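PDB 2XR1: cleavage and polyadenylation specificity factor 100 KD subunit from Methanosarcina mazei, which probably terminates transcription as a homodimeric, two-zinc nuclease that cuts nascent RNA at the exit channel of RNA polymerase and then degrades it from the 5' end. Local coordinates for residues Thr187-Lys193 with Ala630-Thr636; Ala337-Phe341 with Ala367-Arg373. One frame throughout, in Å; residues are numbered along the deposited sequence.

Contact 1 joins Thr187-Lys193, at the start of the metallo-beta-lactamase domain, to Ala630-Thr636, completing the fold after the beta-CASP region. Ala630-Thr636 passes from the edge strand of the sheet that holds 337-343 to the other sheet, where it pairs with strand 185-190; contact 2 lays loop Ala367-Arg373 on the first of these sheets. It falls within the span that contact 1 brackets. Their centres are 22 Å apart and their nearest atoms about 11 Å, so they do not touch. Gly191 lies about 9 Å from a zinc ion. Contact 2 stays farther out: the side chain of Ile338 is about 12 Å from a zinc, that of Ala367 about 7 Å from that of the ligand His332.

Contact 1 (Thr187-Lys193 with Ala630-Thr636); sequences TALGGCK and ALTNLET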
loop_
_atom_site.group_PDB
_atom_site.type_symbol
_atom_site.label_atom_id
_atom_site.label_comp_id
_atom_site.label_asym_id
_atom_site.label_seq_id
_atom_site.Cartn_x
_atom_site.Cartn_y
_atom_site.Cartn_z
ATOM N N THR B 187 0.412 4.243 -5.057
ATOM C CA THR B 187 1.434 3.797 -4.105
ATOM C C THR B 187 2.775 4.127 -4.712
ATOM O O THR B 187 2.948 3.967 -5.907
ATOM C CB THR B 187 1.389 2.273 -3.825
ATOM O OG1 THR B 187 0.101 1.881 -3.356
ATOM C CG2 THR B 187 2.419 1.872 -2.749
ATOM N N ALA B 188 3.713 4.615 -3.898
ATOM C CA ALA B 188 5.060 4.966 -4.378
ATOM C C ALA B 188 6.027 3.834 -4.046
ATOM O O ALA B 188 6.063 3.355 -2.901
ATOM C CB ALA B 188 5.545 6.285 -3.749
ATOM N N LEU B 189 6.803 3.401 -5.027
ATOM C CA LEU B 189 7.751 2.360 -4.782
ATOM C C LEU B 189 9.209 2.792 -4.974
ATOM O O LEU B 189 10.119 1.987 -4.797
ATOM C CB LEU B 189 7.446 1.207 -5.693
ATOM C CG LEU B 189 6.051 0.624 -5.520
ATOM C CD1 LEU B 189 5.775 -0.330 -6.685
ATOM C CD2 LEU B 189 5.898 -0.103 -4.197
ATOM N N GLY B 190 9.414 4.042 -5.348
ATOM C CA GLY B 190 10.724 4.645 -5.448
ATOM C C GLY B 190 10.564 5.958 -6.181
ATOM O O GLY B 190 9.634 6.109 -6.924
ATOM N N GLY B 191 11.478 6.892 -5.991
ATOM C CA GLY B 191 11.422 8.168 -6.690
ATOM C C GLY B 191 10.800 9.293 -5.868
ATOM O O GLY B 191 10.421 10.342 -6.413
ATOM N N CYS B 192 10.731 9.087 -4.553
ATOM C CA CYS B 192 10.093 10.040 -3.669
ATOM C C CYS B 192 11.095 10.558 -2.661
ATOM O O CYS B 192 11.778 9.790 -1.979
ATOM C CB CYS B 192 8.849 9.417 -3.010
ATOM S SG CYS B 192 7.515 9.092 -4.276
ATOM N N LYS B 193 11.192 11.880 -2.595
ATOM C CA LYS B 193 12.182 12.552 -1.740
ATOM C C LYS B 193 13.583 12.123 -2.134
ATOM O O LYS B 193 14.507 12.180 -1.334
ATOM C CB LYS B 193 11.902 12.302 -0.257
ATOM C CG LYS B 193 10.619 12.957 0.259
ATOM C CD LYS B 193 10.408 12.603 1.719
ATOM C CE LYS B 193 9.281 13.371 2.407
ATOM N NZ LYS B 193 7.940 12.968 1.922
ATOM N N ALA B 630 4.308 16.313 -0.679
ATOM C CA ALA B 630 5.375 15.447 -1.200
ATOM C C ALA B 630 5.114 13.998 -0.863
ATOM O O ALA B 630 4.736 13.666 0.273
ATOM C CB ALA B 630 6.699 15.851 -0.663
ATOM N N LEU B 631 5.312 13.127 -1.855
ATOM C CA LEU B 631 5.105 11.694 -1.635
ATOM C C LEU B 631 6.287 11.086 -0.859
ATOM O O LEU B 631 7.364 11.670 -0.793
ATOM C CB LEU B 631 4.903 10.970 -2.957
ATOM C CG LEU B 631 3.679 11.348 -3.797
ATOM C CD1 LEU B 631 3.657 10.568 -5.106
ATOM C CD2 LEU B 631 2.410 11.083 -3.003
ATOM N N THR B 632 6.040 9.946 -0.224
ATOM C CA THR B 632 7.060 9.199 0.510
ATOM C C THR B 632 7.097 7.801 -0.057
ATOM O O THR B 632 6.059 7.238 -0.343
ATOM C CB THR B 632 6.755 9.177 2.032
ATOM O OG1 THR B 632 7.005 10.467 2.588
ATOM C CG2 THR B 632 7.609 8.180 2.793
ATOM N N ASN B 633 8.281 7.225 -0.229
ATOM C CA ASN B 633 8.344 5.830 -0.695
ATOM C C ASN B 633 7.550 4.943 0.257
ATOM O O ASN B 633 7.719 5.049 1.436
ATOM C CB ASN B 633 9.784 5.328 -0.802
ATOM C CG ASN B 633 10.529 5.984 -1.917
ATOM O OD1 ASN B 633 9.914 6.493 -2.850
ATOM N ND2 ASN B 633 11.838 5.981 -1.857
ATOM N N LEU B 634 6.674 4.123 -0.302
ATOM C CA LEU B 634 5.868 3.120 0.400
ATOM C C LEU B 634 4.595 3.610 1.032
ATOM O O LEU B 634 3.925 2.824 1.655
ATOM C CB LEU B 634 6.667 2.257 1.402
ATOM C CG LEU B 634 7.784 1.399 0.812
ATOM C CD1 LEU B 634 8.525 0.733 1.916
ATOM C CD2 LEU B 634 7.235 0.370 -0.188
ATOM N N GLU B 635 4.248 4.873 0.841
ATOM C CA GLU B 635 2.935 5.411 1.188
ATOM C C GLU B 635 1.978 5.286 0.015
ATOM O O GLU B 635 2.399 5.221 -1.130
ATOM C CB GLU B 635 3.058 6.877 1.610
ATOM C CG GLU B 635 3.960 7.063 2.848
ATOM C CD GLU B 635 3.598 8.258 3.791
ATOM O OE1 GLU B 635 3.299 9.354 3.272
ATOM O OE2 GLU B 635 3.637 8.099 5.056
ATOM N N THR B 636 0.691 5.174 0.293
ATOM C CA THR B 636 -0.330 5.106 -0.734
ATOM C C THR B 636 -1.316 6.225 -0.435
ATOM O O THR B 636 -1.821 6.363 0.646
ATOM C CB THR B 636 -1.110 3.748 -0.767
ATOM O OG1 THR B 636 -0.198 2.680 -0.930
ATOM C CG2 THR B 636 -2.098 3.671 -1.963
HETATM O O HOH W 1 8.480 13.262 -3.014
#
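Strand 185-190 pairs briefly with the returning chain in antiparallel fashion. Thr187 and Thr636 form a non-hydrogen-bonded pair with CA atoms 4.0 Å apart. Beside it, Ala188 N donates to Glu635 O (3.1 Å) and Ala188 O accepts from Leu634 N (2.8 Å). A type II turn, Thr632 to Glu635, shapes the second segment, closed by Glu635 N to Thr632 O (3.2 Å).

The paired threonines share a hydrogen bond, Thr187 OG1 to Thr636 OG1 at 2.6 Å. Small Ala188 lets the backbone come close, its CB 3.6 Å from Thr632 O. Cys192 SG packs on Leu631 CB (3.5 Å), while Asn633 OD1 accepts a weak bond from Cys192 N (3.2 Å) and its amide reaches Glu194. At the backbone angles of Gly191 (phi 98°, psi 18°) a CB would press against Gly190 O, so glycine suits the place. Lys193 is long enough for NZ to reach Thr632 OG1 (2.8 Å) and Leu631 O (3.1 Å); a water bridges Lys193 N and Leu631 O.

Glu635 OE2 is hydrogen-bonded to the backbone N of Arg638 of the second subunit. Backbone bonds, backed by those of Thr and Lys side chains, join the domain's C-terminal part to its first strand at the dimer interface, with Gly191 bonded through its backbone to the zinc ligand His607.

Contact 2 (Ala337-Phe341 with Ala367-Arg373); sequences AISHF and AVNKFPR
Residues 337-341 form an extended strand (phi -100 to -127°, psi 113 to 152°). Loop 367-373 runs nearly parallel to it, in the same direction, alongside the face that carries Ile338 and His340; it is mostly extended except at Asn369 (-133/28) and Pro372 (-61/-39). The backbones stay well apart, the nearest CA pairs being Ile338-Val368 at 7.4 Å and His340-Phe371 at 8.1 Å. Side chains bridge the gap: Ile338 and His340 are directed toward the loop, Ser339 away.

The apolar contacts centre on Ile338, whose mt rotamer extends CD1 to within 3.9 Å of Ala367 CB, while its CG2 lies 4.1 Å from Phe371 CZ. A branched chain suits this position because one branch reaches Ala367 and the other Phe371; small Ala367 leaves room for the tip. Ile338 CD1 also makes a close van der Waals approach to Val368 O (3.2 Å).

The aromatic contact pairs Phe371 (chi1 -44°, chi2 -83°) with His340 (chi1 180°, chi2 -86°). Their planes are 21° from parallel and their centroids 5.6 Å apart, but the rings barely overlap. Phe371 also meets His328 edge-to-face.

The polar contact is a single hydrogen bond, His340 NE2 to Arg373 O, 2.8 Å long with 156° at the hydrogen. Histidine suits the place because NE2-H donates from the ring edge while His340 CD2 rests 3.9 Å from Phe371 CB. The Arg373 side chain leads away to a salt bridge with Glu375.

Tyr592 of helix 586-594 packs on Ile338, Ala367 and Phe371. Loop and helix cover one face of a central sheet, the layered packing of the alpha-beta/beta-alpha metallo-beta-lactamase fold.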
loop_
_atom_site.group_PDB
_atom_site.type_symbol
_atom_site.label_atom_id
_atom_site.label_comp_id
_atom_site.label_asym_id
_atom_site.label_seq_id
_atom_site.Cartn_x
_atom_site.Cartn_y
_atom_site.Cartn_z
ATOM N N ALA B 337 7.160 11.737 -22.376
ATOM C CA ALA B 337 5.717 11.892 -22.372
ATOM C C ALA B 337 5.231 12.310 -21.019
ATOM O O ALA B 337 5.858 12.095 -20.010
ATOM C CB ALA B 337 5.020 10.626 -22.831
ATOM N N ILE B 338 4.130 12.997 -21.058
ATOM C CA ILE B 338 3.295 13.261 -19.920
ATOM C C ILE B 338 2.161 12.243 -20.055
ATOM O O ILE B 338 1.593 12.048 -21.103
ATOM C CB ILE B 338 2.763 14.726 -20.003
ATOM C CG1 ILE B 338 3.883 15.675 -19.564
ATOM C CG2 ILE B 338 1.555 14.879 -19.130
ATOM C CD1 ILE B 338 3.564 17.047 -19.846
ATOM N N SER B 339 1.806 11.608 -18.978
ATOM C CA SER B 339 0.890 10.508 -19.043
ATOM C C SER B 339 -0.423 10.882 -18.418
ATOM O O SER B 339 -0.474 11.128 -17.241
ATOM C CB SER B 339 1.540 9.350 -18.345
ATOM O OG SER B 339 2.741 9.069 -19.074
ATOM N N HIS B 340 -1.462 10.967 -19.225
ATOM C CA HIS B 340 -2.794 11.220 -18.732
ATOM C C HIS B 340 -3.622 9.917 -18.645
ATOM O O HIS B 340 -3.759 9.186 -19.637
ATOM C CB HIS B 340 -3.471 12.232 -19.669
ATOM C CG HIS B 340 -4.859 12.596 -19.281
ATOM N ND1 HIS B 340 -5.952 11.858 -19.667
ATOM C CD2 HIS B 340 -5.339 13.626 -18.550
ATOM C CE1 HIS B 340 -7.045 12.409 -19.171
ATOM N NE2 HIS B 340 -6.701 13.480 -18.480
ATOM N N PHE B 341 -4.177 9.647 -17.477
ATOM C CA PHE B 341 -4.991 8.465 -17.242
ATOM C C PHE B 341 -6.409 8.842 -16.908
ATOM O O PHE B 341 -6.659 9.536 -15.905
ATOM C CB PHE B 341 -4.461 7.688 -16.067
ATOM C CG PHE B 341 -3.120 7.102 -16.290
ATOM C CD1 PHE B 341 -2.987 5.849 -16.841
ATOM C CD2 PHE B 341 -1.983 7.783 -15.937
ATOM C CE1 PHE B 341 -1.777 5.290 -16.993
ATOM C CE2 PHE B 341 -0.740 7.215 -16.119
ATOM C CZ PHE B 341 -0.652 5.983 -16.651
ATOM N N ALA B 367 6.348 21.278 -22.495
ATOM C CA ALA B 367 5.515 20.287 -21.880
ATOM C C ALA B 367 4.070 20.740 -22.030
ATOM O O ALA B 367 3.798 21.951 -22.020
ATOM C CB ALA B 367 5.916 20.139 -20.391
ATOM N N VAL B 368 3.156 19.791 -22.164
ATOM C CA VAL B 368 1.731 20.078 -22.321
ATOM C C VAL B 368 1.046 20.076 -20.947
ATOM O O VAL B 368 1.257 19.190 -20.115
ATOM C CB VAL B 368 1.025 19.046 -23.295
ATOM C CG1 VAL B 368 -0.529 18.986 -23.057
ATOM C CG2 VAL B 368 1.387 19.350 -24.705
ATOM N N ASN B 369 0.213 21.079 -20.714
ATOM C CA ASN B 369 -0.629 21.127 -19.526
ATOM C C ASN B 369 -2.100 21.475 -19.806
ATOM O O ASN B 369 -2.764 22.025 -18.950
ATOM C CB ASN B 369 -0.010 22.056 -18.497
ATOM C CG ASN B 369 0.044 23.476 -18.934
ATOM O OD1 ASN B 369 -0.274 23.836 -20.101
ATOM N ND2 ASN B 369 0.448 24.348 -17.973
ATOM N N LYS B 370 -2.605 21.142 -20.996
ATOM C CA LYS B 370 -4.032 21.317 -21.376
ATOM C C LYS B 370 -4.590 19.914 -21.551
ATOM O O LYS B 370 -3.985 19.114 -22.234
ATOM C CB LYS B 370 -4.126 22.035 -22.697
ATOM C CG LYS B 370 -5.312 22.961 -22.847
ATOM N N PHE B 371 -5.674 19.573 -20.883
ATOM C CA PHE B 371 -6.225 18.212 -20.984
ATOM C C PHE B 371 -7.725 18.324 -20.913
ATOM O O PHE B 371 -8.216 19.294 -20.422
ATOM C CB PHE B 371 -5.736 17.273 -19.856
ATOM C CG PHE B 371 -4.276 17.370 -19.552
ATOM C CD1 PHE B 371 -3.366 16.681 -20.290
ATOM C CD2 PHE B 371 -3.822 18.143 -18.490
ATOM C CE1 PHE B 371 -1.993 16.747 -19.985
ATOM C CE2 PHE B 371 -2.498 18.232 -18.190
ATOM C CZ PHE B 371 -1.557 17.523 -18.945
ATOM N N PRO B 372 -8.468 17.335 -21.404
ATOM C CA PRO B 372 -9.914 17.542 -21.306
ATOM C C PRO B 372 -10.353 17.669 -19.867
ATOM O O PRO B 372 -11.210 18.513 -19.606
ATOM C CB PRO B 372 -10.510 16.282 -21.963
ATOM C CG PRO B 372 -9.418 15.775 -22.855
ATOM C CD PRO B 372 -8.139 16.096 -22.125
ATOM N N ARG B 373 -9.738 16.845 -18.978
ATOM C CA ARG B 373 -9.944 16.883 -17.540
ATOM C C ARG B 373 -8.702 16.426 -16.757
ATOM O O ARG B 373 -7.901 15.630 -17.247
ATOM C CB ARG B 373 -11.167 16.046 -17.176
ATOM C CG ARG B 373 -12.487 16.845 -17.244
ATOM C CD ARG B 373 -13.699 16.137 -16.614
ATOM N NE ARG B 373 -13.385 15.348 -15.404
ATOM C CZ ARG B 373 -14.201 14.428 -14.874
ATOM N NH1 ARG B 373 -15.401 14.191 -15.409
ATOM N NH2 ARG B 373 -13.813 13.738 -13.792
#